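Local coordinates for protein GlcNAc-alpha-1,4-Gal-releasing endo-beta-galactosidase (Clostridium perfringens, PDB 1UPS) that probably hydrolyses internal beta-galactosidic bonds of glycans to release the disaccharide GlcNAc-alpha-1,4-Gal, and binds a calcium ion, at residues 126-131 / 221-226; 148-153 / 217-222; 138-143 / 262-267. All blocks are in the same frame, centred on the assembly; numbering follows the deposited sequence.

Contact 1 (126-131 / 221-226); sequences TKYGYF and WTPTAL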
ATOM      1  N   THR A 126      -9.697  11.651  -7.281  1.00 12.17           N
ATOM      2  CA  THR A 126     -10.812  10.887  -6.712  1.00 12.04           C
ATOM      3  C   THR A 126     -10.550  10.475  -5.262  1.00 12.05           C
ATOM      4  O   THR A 126      -9.409  10.532  -4.806  1.00 12.82           O
ATOM      5  CB  THR A 126     -11.125   9.659  -7.632  1.00 12.36           C
ATOM      6  OG1 THR A 126     -12.483   9.217  -7.437  1.00 11.76           O
ATOM      7  CG2 THR A 126     -10.296   8.438  -7.233  1.00 12.96           C
ATOM      8  N   LYS A 127     -11.606  10.077  -4.549  1.00 11.66           N
ATOM      9  CA  LYS A 127     -11.463   9.518  -3.203  1.00 11.60           C
ATOM     10  C   LYS A 127     -12.028   8.093  -3.202  1.00 11.79           C
ATOM     11  O   LYS A 127     -13.200   7.886  -3.549  1.00 11.81           O
ATOM     12  CB  LYS A 127     -12.203  10.405  -2.186  1.00 11.96           C
ATOM     13  CG  LYS A 127     -12.218   9.865  -0.748  1.00 12.73           C
ATOM     14  CD  LYS A 127     -12.995  10.777   0.242  1.00 15.36           C
ATOM     15  CE  LYS A 127     -14.469  10.897  -0.110  1.00 18.01           C
ATOM     16  NZ  LYS A 127     -15.144  11.979   0.681  1.00 20.80           N
ATOM     17  N   TYR A 128     -11.181   7.136  -2.791  1.00 11.64           N
ATOM     18  CA  TYR A 128     -11.480   5.693  -2.715  1.00 11.32           C
ATOM     19  C   TYR A 128     -11.526   4.984  -4.064  1.00 11.31           C
ATOM     20  O   TYR A 128     -11.779   5.606  -5.097  1.00 11.90           O
ATOM     21  CB  TYR A 128     -12.770   5.390  -1.932  1.00 10.98           C
ATOM     22  CG  TYR A 128     -12.838   6.081  -0.581  1.00 11.70           C
ATOM     23  CD1 TYR A 128     -14.012   6.711  -0.163  1.00 12.13           C
ATOM     24  CD2 TYR A 128     -11.727   6.109   0.267  1.00 11.16           C
ATOM     25  CE1 TYR A 128     -14.083   7.345   1.063  1.00 13.79           C
ATOM     26  CE2 TYR A 128     -11.784   6.753   1.513  1.00 12.29           C
ATOM     27  CZ  TYR A 128     -12.968   7.374   1.896  1.00 13.86           C
ATOM     28  OH  TYR A 128     -13.039   8.009   3.123  1.00 13.79           O
ATOM     29  N   GLY A 129     -11.291   3.674  -4.033  1.00 10.68           N
ATOM     30  CA  GLY A 129     -11.443   2.858  -5.236  1.00 10.87           C
ATOM     31  C   GLY A 129     -10.394   1.768  -5.338  1.00 11.64           C
ATOM     32  O   GLY A 129      -9.559   1.607  -4.433  1.00 11.34           O
ATOM     33  N   TYR A 130     -10.444   1.031  -6.452  1.00 11.10           N
ATOM     34  CA  TYR A 130      -9.469  -0.021  -6.751  1.00 11.28           C
ATOM     35  C   TYR A 130      -8.578   0.489  -7.888  1.00 11.09           C
ATOM     36  O   TYR A 130      -9.049   0.700  -9.007  1.00 11.60           O
ATOM     37  CB  TYR A 130     -10.193  -1.329  -7.181  1.00 10.66           C
ATOM     38  CG  TYR A 130      -9.255  -2.535  -7.179  1.00 10.54           C
ATOM     39  CD1 TYR A 130      -8.400  -2.791  -8.255  1.00  9.71           C
ATOM     40  CD2 TYR A 130      -9.185  -3.378  -6.078  1.00 11.60           C
ATOM     41  CE1 TYR A 130      -7.507  -3.888  -8.237  1.00 10.88           C
ATOM     42  CE2 TYR A 130      -8.301  -4.460  -6.050  1.00 12.08           C
ATOM     43  CZ  TYR A 130      -7.473  -4.717  -7.129  1.00 12.02           C
ATOM     44  OH  TYR A 130      -6.618  -5.804  -7.069  1.00 12.37           O
ATOM     45  N   PHE A 131      -7.304   0.737  -7.579  1.00 10.90           N
ATOM     46  CA  PHE A 131      -6.369   1.384  -8.506  1.00 10.25           C
ATOM     47  C   PHE A 131      -5.363   0.361  -8.993  1.00 10.24           C
ATOM     48  O   PHE A 131      -4.855  -0.398  -8.178  1.00 10.64           O
ATOM     49  CB  PHE A 131      -5.603   2.462  -7.736  1.00 10.89           C
ATOM     50  CG  PHE A 131      -6.474   3.591  -7.247  1.00  9.84           C
ATOM     51  CD1 PHE A 131      -7.340   3.417  -6.165  1.00 10.11           C
ATOM     52  CD2 PHE A 131      -6.445   4.828  -7.897  1.00 11.39           C
ATOM     53  CE1 PHE A 131      -8.169   4.479  -5.732  1.00 11.81           C
ATOM     54  CE2 PHE A 131      -7.255   5.886  -7.481  1.00 11.61           C
ATOM     55  CZ  PHE A 131      -8.117   5.723  -6.397  1.00 10.30           C
ATOM     56  N   TRP A 221      -8.260   1.316  -1.911  1.00 10.62           N
ATOM     57  CA  TRP A 221      -8.291   2.372  -0.906  1.00 11.22           C
ATOM     58  C   TRP A 221      -9.752   2.518  -0.497  1.00 11.52           C
ATOM     59  O   TRP A 221     -10.599   2.891  -1.302  1.00 11.22           O
ATOM     60  CB  TRP A 221      -7.718   3.658  -1.522  1.00 11.46           C
ATOM     61  CG  TRP A 221      -7.993   4.981  -0.809  1.00 10.30           C
ATOM     62  CD1 TRP A 221      -8.261   5.199   0.527  1.00 10.63           C
ATOM     63  CD2 TRP A 221      -7.980   6.259  -1.423  1.00 10.04           C
ATOM     64  NE1 TRP A 221      -8.421   6.549   0.762  1.00 11.56           N
ATOM     65  CE2 TRP A 221      -8.265   7.224  -0.420  1.00 10.90           C
ATOM     66  CE3 TRP A 221      -7.783   6.698  -2.742  1.00  9.66           C
ATOM     67  CZ2 TRP A 221      -8.366   8.594  -0.698  1.00 11.25           C
ATOM     68  CZ3 TRP A 221      -7.860   8.056  -3.014  1.00 11.17           C
ATOM     69  CH2 TRP A 221      -8.150   8.992  -1.992  1.00 10.86           C
ATOM     70  N   THR A 222     -10.046   2.149   0.745  1.00 12.51           N
ATOM     71  CA  THR A 222     -11.405   2.231   1.284  1.00 12.93           C
ATOM     72  C   THR A 222     -11.376   3.209   2.466  1.00 13.25           C
ATOM     73  O   THR A 222     -10.308   3.646   2.880  1.00 12.58           O
ATOM     74  CB  THR A 222     -11.902   0.855   1.777  1.00 13.39           C
ATOM     75  OG1 THR A 222     -11.187   0.489   2.970  1.00 12.90           O
ATOM     76  CG2 THR A 222     -11.570  -0.254   0.772  1.00 14.16           C
ATOM     77  N   PRO A 223     -12.534   3.530   3.030  1.00 13.67           N
ATOM     78  CA  PRO A 223     -12.581   4.341   4.250  1.00 14.49           C
ATOM     79  C   PRO A 223     -11.827   3.723   5.431  1.00 15.49           C
ATOM     80  O   PRO A 223     -11.518   4.446   6.386  1.00 16.67           O
ATOM     81  CB  PRO A 223     -14.083   4.407   4.550  1.00 14.45           C
ATOM     82  CG  PRO A 223     -14.702   4.288   3.231  1.00 13.88           C
ATOM     83  CD  PRO A 223     -13.888   3.219   2.531  1.00 13.47           C
ATOM     84  N   THR A 224     -11.525   2.430   5.363  1.00 14.58           N
ATOM     85  CA  THR A 224     -10.911   1.706   6.481  1.00 16.24           C
ATOM     86  C   THR A 224      -9.401   1.465   6.339  1.00 14.79           C
ATOM     87  O   THR A 224      -8.662   1.448   7.345  1.00 14.67           O
ATOM     88  CB  THR A 224     -11.638   0.348   6.653  1.00 15.03           C
ATOM     89  OG1 THR A 224     -12.967   0.601   7.119  1.00 21.08           O
ATOM     90  CG2 THR A 224     -11.026  -0.487   7.781  1.00 19.45           C
ATOM     91  N   ALA A 225      -8.949   1.269   5.105  1.00 14.02           N
ATOM     92  CA  ALA A 225      -7.597   0.736   4.883  1.00 13.21           C
ATOM     93  C   ALA A 225      -7.092   0.924   3.465  1.00 12.64           C
ATOM     94  O   ALA A 225      -7.869   1.240   2.546  1.00 11.49           O
ATOM     95  CB  ALA A 225      -7.571  -0.786   5.244  1.00 13.17           C
ATOM     96  N   LEU A 226      -5.778   0.728   3.312  1.00 11.73           N
ATOM     97  CA  LEU A 226      -5.106   0.596   2.020  1.00 11.46           C
ATOM     98  C   LEU A 226      -4.626  -0.849   1.888  1.00 11.64           C
ATOM     99  O   LEU A 226      -3.869  -1.346   2.726  1.00 11.77           O
ATOM    100  CB  LEU A 226      -3.894   1.552   1.930  1.00 11.63           C
ATOM    101  CG  LEU A 226      -4.187   3.012   2.337  1.00 10.34           C
ATOM    102  CD1 LEU A 226      -2.908   3.828   2.259  1.00 10.20           C
ATOM    103  CD2 LEU A 226      -5.264   3.612   1.442  1.00 11.20           C
TER
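Gly129 and Trp221 form an antiparallel, hydrogen-bonded pair: Gly129 N gives a nearly straight bond (164°) in the carbonyl plane to Trp221 O at 2.9 Å, and Trp221 N returns one almost along the C=O axis of Gly129. The indole of Trp221, its CG anti to the backbone N, lies beneath the backbone of 126-128. Tyr128 N rides over one face of it, 3.4 Å from Trp221 CE3, and the CA of Tyr128 makes a CH-pi contact with the five-membered ring. The Tyr128 phenol then turns its CD2-CE2 edge onto that face in a T-shaped pair, planes at 73°, bringing Tyr128 CD2 to 3.4 Å from Trp221 NE1. That indole N-H bonds the Pro242 carbonyl. Lys127 CG sits over the centre of one face of the Tyr128 ring, while Pro223 CG presses on the opposite one as a second CH-pi contact, 4.0 Å from the ring centroid. Alongside the indole and pointing the same way, Phe131 brings CE1 to its edge, 3.7 Å from Trp221 CE3. The backbone of Gly129, with phi at 143°, would drive a CB against the preceding carbonyl. Beyond Trp221 the chain turns back, Thr222 N bonding to Ala225 O, while Thr222 OG1 accepts from Thr224 N (an ST turn) and from Ala225 N. This is an aromatic cluster ending an antiparallel strand pair in the beta-sandwich of a family 16 glycoside hydrolase.

Contact 2 (148-153 / 217-222); sequences WWMVGM and YAMEWT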
ATOM      1  N   TRP A 148       4.880   5.147  -8.503  1.00  9.91           N
ATOM      2  CA  TRP A 148       3.471   5.391  -8.756  1.00 10.23           C
ATOM      3  C   TRP A 148       2.956   5.829  -7.404  1.00  9.86           C
ATOM      4  O   TRP A 148       3.035   5.067  -6.422  1.00 10.31           O
ATOM      5  CB  TRP A 148       2.779   4.105  -9.180  1.00  9.98           C
ATOM      6  CG  TRP A 148       1.268   4.196  -9.266  1.00 11.03           C
ATOM      7  CD1 TRP A 148       0.494   5.307  -9.519  1.00  9.73           C
ATOM      8  CD2 TRP A 148       0.360   3.101  -9.127  1.00 10.77           C
ATOM      9  NE1 TRP A 148      -0.846   4.960  -9.501  1.00 10.56           N
ATOM     10  CE2 TRP A 148      -0.951   3.608  -9.295  1.00 10.08           C
ATOM     11  CE3 TRP A 148       0.522   1.739  -8.870  1.00 10.66           C
ATOM     12  CZ2 TRP A 148      -2.095   2.795  -9.190  1.00  9.71           C
ATOM     13  CZ3 TRP A 148      -0.613   0.924  -8.775  1.00  9.68           C
ATOM     14  CH2 TRP A 148      -1.904   1.462  -8.925  1.00 10.50           C
ATOM     15  N   TRP A 149       2.496   7.073  -7.315  1.00  9.46           N
ATOM     16  CA  TRP A 149       2.102   7.597  -6.011  1.00  9.31           C
ATOM     17  C   TRP A 149       0.947   8.584  -6.109  1.00  9.64           C
ATOM     18  O   TRP A 149       0.625   9.082  -7.190  1.00 10.59           O
ATOM     19  CB  TRP A 149       3.299   8.243  -5.269  1.00  8.78           C
ATOM     20  CG  TRP A 149       4.187   9.210  -6.051  1.00  9.51           C
ATOM     21  CD1 TRP A 149       4.890   8.964  -7.214  1.00  9.23           C
ATOM     22  CD2 TRP A 149       4.552  10.544  -5.639  1.00 10.77           C
ATOM     23  NE1 TRP A 149       5.636  10.077  -7.553  1.00  9.73           N
ATOM     24  CE2 TRP A 149       5.454  11.053  -6.600  1.00 10.52           C
ATOM     25  CE3 TRP A 149       4.186  11.362  -4.548  1.00 11.17           C
ATOM     26  CZ2 TRP A 149       6.000  12.356  -6.523  1.00 10.95           C
ATOM     27  CZ3 TRP A 149       4.740  12.666  -4.466  1.00 10.08           C
ATOM     28  CH2 TRP A 149       5.635  13.137  -5.456  1.00 10.89           C
ATOM     29  N   MET A 150       0.322   8.853  -4.965  1.00  9.83           N
ATOM     30  CA  MET A 150      -0.844   9.723  -4.915  1.00  9.39           C
ATOM     31  C   MET A 150      -0.644  10.713  -3.787  1.00  9.55           C
ATOM     32  O   MET A 150      -0.015  10.390  -2.789  1.00  8.97           O
ATOM     33  CB  MET A 150      -2.123   8.901  -4.697  1.00  9.12           C
ATOM     34  CG  MET A 150      -2.350   7.881  -5.850  1.00  9.67           C
ATOM     35  SD  MET A 150      -3.850   6.879  -5.618  1.00 12.00           S
ATOM     36  CE  MET A 150      -5.066   8.177  -5.866  1.00 13.77           C
ATOM     37  N   VAL A 151      -1.153  11.928  -3.995  1.00  9.60           N
ATOM     38  CA  VAL A 151      -1.041  12.994  -3.009  1.00 10.16           C
ATOM     39  C   VAL A 151      -2.393  13.666  -2.836  1.00 10.23           C
ATOM     40  O   VAL A 151      -3.165  13.768  -3.790  1.00 10.53           O
ATOM     41  CB  VAL A 151       0.037  14.051  -3.411  1.00 10.12           C
ATOM     42  CG1 VAL A 151       1.442  13.430  -3.371  1.00 11.23           C
ATOM     43  CG2 VAL A 151      -0.239  14.668  -4.812  1.00 11.43           C
ATOM     44  N   GLY A 152      -2.679  14.113  -1.617  1.00  9.89           N
ATOM     45  CA  GLY A 152      -3.889  14.865  -1.353  1.00 10.16           C
ATOM     46  C   GLY A 152      -3.935  16.124  -2.199  1.00 10.67           C
ATOM     47  O   GLY A 152      -2.900  16.754  -2.482  1.00 10.90           O
ATOM     48  N   MET A 153      -5.143  16.500  -2.608  1.00  9.69           N
ATOM     49  CA  MET A 153      -5.303  17.676  -3.458  1.00 10.42           C
ATOM     50  C   MET A 153      -5.441  18.964  -2.670  1.00  9.94           C
ATOM     51  O   MET A 153      -5.623  20.036  -3.267  1.00 10.51           O
ATOM     52  CB  MET A 153      -6.499  17.493  -4.408  1.00 10.19           C
ATOM     53  CG  MET A 153      -6.231  16.449  -5.511  1.00 12.70           C
ATOM     54  SD  MET A 153      -4.836  16.813  -6.621  1.00 14.35           S
ATOM     55  CE  MET A 153      -5.133  18.291  -7.184  1.00 17.92           C
ATOM     56  N   TYR A 217       0.306  -4.317 -10.248  1.00  9.60           N
ATOM     57  CA  TYR A 217       0.380  -3.692  -8.929  1.00  9.33           C
ATOM     58  C   TYR A 217      -0.931  -2.964  -8.700  1.00  9.98           C
ATOM     59  O   TYR A 217      -1.391  -2.220  -9.563  1.00 10.30           O
ATOM     60  CB  TYR A 217       1.541  -2.671  -8.886  1.00  9.33           C
ATOM     61  CG  TYR A 217       2.880  -3.314  -9.206  1.00  9.55           C
ATOM     62  CD1 TYR A 217       3.390  -3.305 -10.507  1.00 10.58           C
ATOM     63  CD2 TYR A 217       3.624  -3.944  -8.205  1.00 10.29           C
ATOM     64  CE1 TYR A 217       4.642  -3.899 -10.804  1.00 10.57           C
ATOM     65  CE2 TYR A 217       4.860  -4.541  -8.482  1.00  9.05           C
ATOM     66  CZ  TYR A 217       5.350  -4.518  -9.792  1.00 11.77           C
ATOM     67  OH  TYR A 217       6.558  -5.109 -10.072  1.00 11.74           O
ATOM     68  N   ALA A 218      -1.532  -3.164  -7.537  1.00 10.06           N
ATOM     69  CA  ALA A 218      -2.825  -2.537  -7.265  1.00 10.25           C
ATOM     70  C   ALA A 218      -2.975  -2.142  -5.807  1.00 10.37           C
ATOM     71  O   ALA A 218      -2.351  -2.735  -4.915  1.00 10.27           O
ATOM     72  CB  ALA A 218      -3.998  -3.467  -7.698  1.00 10.00           C
ATOM     73  N   MET A 219      -3.799  -1.119  -5.592  1.00 10.10           N
ATOM     74  CA  MET A 219      -4.191  -0.695  -4.262  1.00 10.33           C
ATOM     75  C   MET A 219      -5.705  -0.517  -4.210  1.00 10.45           C
ATOM     76  O   MET A 219      -6.290   0.205  -5.033  1.00 10.92           O
ATOM     77  CB  MET A 219      -3.518   0.639  -3.885  1.00 10.25           C
ATOM     78  CG  MET A 219      -4.105   1.224  -2.574  1.00 10.67           C
ATOM     79  SD  MET A 219      -3.475   2.895  -2.224  1.00 12.43           S
ATOM     80  CE  MET A 219      -4.343   3.824  -3.443  1.00 11.31           C
ATOM     81  N   GLU A 220      -6.337  -1.143  -3.219  1.00 10.73           N
ATOM     82  CA  GLU A 220      -7.721  -0.802  -2.912  1.00 10.77           C
ATOM     83  C   GLU A 220      -7.734   0.114  -1.696  1.00 10.70           C
ATOM     84  O   GLU A 220      -7.258  -0.249  -0.611  1.00 10.83           O
ATOM     85  CB  GLU A 220      -8.605  -2.045  -2.678  1.00 11.01           C
ATOM     86  CG  GLU A 220     -10.079  -1.648  -2.544  1.00 12.12           C
ATOM     87  CD  GLU A 220     -11.060  -2.716  -3.017  1.00 13.18           C
ATOM     88  OE1 GLU A 220     -12.023  -2.380  -3.741  1.00 14.81           O
ATOM     89  OE2 GLU A 220     -10.876  -3.883  -2.657  1.00 14.00           O
ATOM     90  N   TRP A 221      -8.260   1.316  -1.911  1.00 10.62           N
ATOM     91  CA  TRP A 221      -8.291   2.372  -0.906  1.00 11.22           C
ATOM     92  C   TRP A 221      -9.752   2.518  -0.497  1.00 11.52           C
ATOM     93  O   TRP A 221     -10.599   2.891  -1.302  1.00 11.22           O
ATOM     94  CB  TRP A 221      -7.718   3.658  -1.522  1.00 11.46           C
ATOM     95  CG  TRP A 221      -7.993   4.981  -0.809  1.00 10.30           C
ATOM     96  CD1 TRP A 221      -8.261   5.199   0.527  1.00 10.63           C
ATOM     97  CD2 TRP A 221      -7.980   6.259  -1.423  1.00 10.04           C
ATOM     98  NE1 TRP A 221      -8.421   6.549   0.762  1.00 11.56           N
ATOM     99  CE2 TRP A 221      -8.265   7.224  -0.420  1.00 10.90           C
ATOM    100  CE3 TRP A 221      -7.783   6.698  -2.742  1.00  9.66           C
ATOM    101  CZ2 TRP A 221      -8.366   8.594  -0.698  1.00 11.25           C
ATOM    102  CZ3 TRP A 221      -7.860   8.056  -3.014  1.00 11.17           C
ATOM    103  CH2 TRP A 221      -8.150   8.992  -1.992  1.00 10.86           C
ATOM    104  N   THR A 222     -10.046   2.149   0.745  1.00 12.51           N
ATOM    105  CA  THR A 222     -11.405   2.231   1.284  1.00 12.93           C
ATOM    106  C   THR A 222     -11.376   3.209   2.466  1.00 13.25           C
ATOM    107  O   THR A 222     -10.308   3.646   2.880  1.00 12.58           O
ATOM    108  CB  THR A 222     -11.902   0.855   1.777  1.00 13.39           C
ATOM    109  OG1 THR A 222     -11.187   0.489   2.970  1.00 12.90           O
ATOM    110  CG2 THR A 222     -11.570  -0.254   0.772  1.00 14.16           C
TER
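The indole of Trp148 is met at its edge: Tyr217 O lies near the ring plane, 3.3 Å from Trp148 CZ3, and Tyr217 CB is 4.2 Å from that same carbon. The far rim of the six-membered ring, CZ3 and CH2, therefore butts against the backbone of the opposing strand. Trp148 CG stands anti to the backbone N (chi1 171°), which carries the indole straight across the gap between the strands. The Tyr217 phenol heads away from here, to an edge-to-face pairing with Trp182. At the other end the indole of Trp221 takes the methyl of Met150 obliquely, with Met150 CE 4.0 Å from Trp221 CZ3. Between the two indoles the terminal methyl of Met219 meets the sulfur of Met150, the chains crossing obliquely, with Met219 CE 3.8 Å from Met150 SD. Both thioethers run extended through chi2 and bend only at the last torsion. The bend lets Met150 touch Met219 with its sulfur and Trp221 with its methyl.

Strands 148-152 and 217-221 belong to different sheets, with axes 10.3 Å apart and N-to-C directions at 23°, so this is face-to-face packing across a beta-sandwich. Phe131 and Ile133 from strand 129-136 and Ile169 from strand 168-170 extend the same layer. All six touching residues are buried. The nearest polar atom of the facing segment, Tyr217 O, lies in line with the ring edge rather than over a face; the association is essentially apolar, made by dispersion between thioethers and aromatic carbons.

Contact 3 (138-143 / 262-267); sequences SNTGGG and NDVWPK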
ATOM      1  N   SER A 138      12.453  -0.686 -14.340  1.00 10.02           N
ATOM      2  CA  SER A 138      13.765  -0.457 -14.931  1.00 11.17           C
ATOM      3  C   SER A 138      14.702  -1.637 -14.745  1.00 10.36           C
ATOM      4  O   SER A 138      14.770  -2.195 -13.660  1.00 11.11           O
ATOM      5  CB  SER A 138      14.426   0.770 -14.292  1.00 10.72           C
ATOM      6  OG  SER A 138      15.716   0.984 -14.873  1.00 12.29           O
ATOM      7  N   ASN A 139      15.439  -1.993 -15.806  1.00 11.61           N
ATOM      8  CA  ASN A 139      16.482  -3.025 -15.698  1.00 11.65           C
ATOM      9  C   ASN A 139      17.907  -2.446 -15.668  1.00 11.32           C
ATOM     10  O   ASN A 139      18.887  -3.182 -15.833  1.00 10.86           O
ATOM     11  CB  ASN A 139      16.328  -4.072 -16.842  1.00 13.42           C
ATOM     12  CG  ASN A 139      16.705  -3.525 -18.213  1.00 15.25           C
ATOM     13  OD1 ASN A 139      17.087  -2.364 -18.369  1.00 17.02           O
ATOM     14  ND2 ASN A 139      16.605  -4.395 -19.246  1.00 21.12           N
ATOM     15  N   THR A 140      18.033  -1.131 -15.457  1.00 10.97           N
ATOM     16  CA  THR A 140      19.363  -0.484 -15.514  1.00 10.58           C
ATOM     17  C   THR A 140      20.261  -0.842 -14.342  1.00 11.29           C
ATOM     18  O   THR A 140      21.498  -0.765 -14.455  1.00 11.21           O
ATOM     19  CB  THR A 140      19.256   1.062 -15.541  1.00 11.23           C
ATOM     20  OG1 THR A 140      18.535   1.532 -14.384  1.00 10.73           O
ATOM     21  CG2 THR A 140      18.460   1.552 -16.748  1.00 11.76           C
ATOM     22  N   GLY A 141      19.641  -1.172 -13.208  1.00 10.68           N
ATOM     23  CA  GLY A 141      20.350  -1.226 -11.939  1.00 11.41           C
ATOM     24  C   GLY A 141      20.897   0.132 -11.515  1.00 11.06           C
ATOM     25  O   GLY A 141      20.513   1.162 -12.076  1.00 10.38           O
ATOM     26  N   GLY A 142      21.799   0.124 -10.524  1.00 11.15           N
ATOM     27  CA  GLY A 142      22.419   1.349 -10.015  1.00 10.85           C
ATOM     28  C   GLY A 142      21.444   2.231  -9.236  1.00 10.62           C
ATOM     29  O   GLY A 142      20.358   1.789  -8.882  1.00 11.03           O
ATOM     30  N   GLY A 143      21.822   3.485  -8.988  1.00  9.78           N
ATOM     31  CA  GLY A 143      20.976   4.394  -8.207  1.00  9.66           C
ATOM     32  C   GLY A 143      19.773   4.926  -8.978  1.00  9.38           C
ATOM     33  O   GLY A 143      19.852   5.197 -10.185  1.00  9.01           O
ATOM     34  N   ASN A 262      24.113   4.825 -12.143  1.00  9.13           N
ATOM     35  CA  ASN A 262      25.205   4.071 -12.776  1.00  8.90           C
ATOM     36  C   ASN A 262      25.301   4.503 -14.241  1.00  9.54           C
ATOM     37  O   ASN A 262      24.642   5.468 -14.641  1.00  9.23           O
ATOM     38  CB  ASN A 262      25.030   2.542 -12.621  1.00  8.44           C
ATOM     39  CG  ASN A 262      23.891   1.958 -13.493  1.00  9.43           C
ATOM     40  OD1 ASN A 262      23.236   2.661 -14.276  1.00  9.68           O
ATOM     41  ND2 ASN A 262      23.652   0.651 -13.334  1.00  8.10           N
ATOM     42  N   ASP A 263      26.079   3.778 -15.052  1.00  8.98           N
ATOM     43  CA  ASP A 263      26.367   4.257 -16.395  1.00  9.64           C
ATOM     44  C   ASP A 263      25.491   3.643 -17.487  1.00 10.14           C
ATOM     45  O   ASP A 263      25.814   3.757 -18.663  1.00 10.34           O
ATOM     46  CB  ASP A 263      27.867   4.100 -16.700  1.00  9.55           C
ATOM     47  CG  ASP A 263      28.720   4.966 -15.793  1.00 11.38           C
ATOM     48  OD1 ASP A 263      29.789   4.500 -15.321  1.00 11.74           O
ATOM     49  OD2 ASP A 263      28.391   6.142 -15.508  1.00 11.52           O
ATOM     50  N   VAL A 264      24.361   3.050 -17.085  1.00  9.69           N
ATOM     51  CA  VAL A 264      23.400   2.477 -18.034  1.00  9.73           C
ATOM     52  C   VAL A 264      22.261   3.445 -18.317  1.00 10.54           C
ATOM     53  O   VAL A 264      21.511   3.838 -17.407  1.00 10.42           O
ATOM     54  CB  VAL A 264      22.812   1.155 -17.501  1.00  9.67           C
ATOM     55  CG1 VAL A 264      21.855   0.535 -18.548  1.00 10.40           C
ATOM     56  CG2 VAL A 264      23.949   0.186 -17.163  1.00  9.76           C
ATOM     57  N   TRP A 265      22.138   3.829 -19.586  1.00 10.70           N
ATOM     58  CA  TRP A 265      21.145   4.833 -19.990  1.00 11.34           C
ATOM     59  C   TRP A 265      20.305   4.357 -21.178  1.00 11.90           C
ATOM     60  O   TRP A 265      20.773   3.516 -21.985  1.00 12.25           O
ATOM     61  CB  TRP A 265      21.859   6.131 -20.378  1.00 11.23           C
ATOM     62  CG  TRP A 265      22.559   6.790 -19.212  1.00 10.48           C
ATOM     63  CD1 TRP A 265      23.881   6.681 -18.874  1.00 12.72           C
ATOM     64  CD2 TRP A 265      21.972   7.670 -18.247  1.00 11.47           C
ATOM     65  NE1 TRP A 265      24.146   7.425 -17.745  1.00 10.86           N
ATOM     66  CE2 TRP A 265      22.997   8.061 -17.353  1.00 10.91           C
ATOM     67  CE3 TRP A 265      20.677   8.174 -18.050  1.00 10.67           C
ATOM     68  CZ2 TRP A 265      22.765   8.927 -16.260  1.00 11.15           C
ATOM     69  CZ3 TRP A 265      20.445   9.041 -16.970  1.00 10.05           C
ATOM     70  CH2 TRP A 265      21.493   9.410 -16.092  1.00  9.75           C
ATOM     71  N   PRO A 266      19.095   4.890 -21.336  1.00 12.56           N
ATOM     72  CA  PRO A 266      18.420   5.796 -20.385  1.00 12.28           C
ATOM     73  C   PRO A 266      17.903   5.059 -19.157  1.00 12.17           C
ATOM     74  O   PRO A 266      17.828   3.816 -19.192  1.00 11.73           O
ATOM     75  CB  PRO A 266      17.191   6.265 -21.178  1.00 13.11           C
ATOM     76  CG  PRO A 266      17.525   5.967 -22.604  1.00 14.84           C
ATOM     77  CD  PRO A 266      18.301   4.680 -22.558  1.00 13.26           C
ATOM     78  N   LYS A 267      17.536   5.798 -18.110  1.00 11.25           N
ATOM     79  CA  LYS A 267      16.758   5.189 -17.021  1.00 11.25           C
ATOM     80  C   LYS A 267      15.317   5.175 -17.511  1.00 11.72           C
ATOM     81  O   LYS A 267      14.742   6.235 -17.805  1.00 12.25           O
ATOM     82  CB  LYS A 267      16.872   5.975 -15.706  1.00 11.34           C
ATOM     83  CG  LYS A 267      18.281   6.468 -15.331  1.00 11.53           C
ATOM     84  CD  LYS A 267      19.307   5.321 -15.258  1.00  9.90           C
ATOM     85  CE  LYS A 267      20.682   5.913 -14.910  1.00  9.68           C
ATOM     86  NZ  LYS A 267      21.791   4.892 -14.924  1.00  9.47           N
TER
HETATM   87  O   HOH W   1      21.191   3.866 -12.247  1.00 14.35           O
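Asn262 takes the crowded first torsion, CG between the backbone N and the carbonyl carbon (chi1 72°), and Thr140 likewise sets OG1 there (chi1 57°), which leaves its CG2 anti to the carbonyl carbon. The Asn262 amide thereby reaches the other loop, while the Thr140 methyl is put among Val264, Pro266 and Lys267. Asn262 ND2 donates to Thr140 O at 2.8 Å, a straight bond (167°) with the acceptor in the amide plane, although the donor stands above the carbonyl plane of Thr140. At the other end of the amide, OD1 accepts from Val264 N, closing an Asx turn. With both ends engaged, the amide's rotation is fixed. Gly142 CA passes 3.9 Å from Asn262 CB, a closeness that the missing side chain permits.

The Thr140 methyl CG2 lies 3.4 Å from Pro266 O and 4.0 Å from Val264 CG1. Thr140 OG1 is hydrogen-bonded to Ser138 OG at 2.9 Å. Lys267, bent at chi2 and then extended, crosses Thr140 at about a right angle, its CD 4.0 Å from Thr140 OG1, and runs CE over one face of the Trp265 ring. Its ammonium folds back on its own loop, donating to Val264 O at 2.7 Å and to Asn262 O. A water also accepts from Lys267 NZ and from Asn262 N, and reaches the carbonyls of Gly141 and Gly143, bridging the loops; Gly143 O has a second partner in Thr254 OG1. The buried lysine is thus ringed by backbone carbonyls and water, which would favour its charged form, and the two irregular loops are tied by one direct hydrogen bond from the Asn262 amide, by a shared water and by the packing of the Thr140 methyl.

Contacts 1 and 2 are neighbours in the sandwich, their centres about 7 Å apart, and share Trp221 and Thr222. Contact 1 pairs the start of strand 129-136 with the end of strand 215-221, just before the turn into 225-230, all within one sheet; contact 2 sets 215-221 against strand 145-152 of the other sheet. A probable hydrogen bond from Phe131 N to Met219 O, 2.8 Å long, joins them. Contact 3 lies apart, its centre about 33 Å from contact 1's and about 26 Å from contact 2's, where loops following strands 129-136 and 246-254 meet. Along the chain it encloses contact 2 and alternates with contact 1; all three lie within the GH16 region.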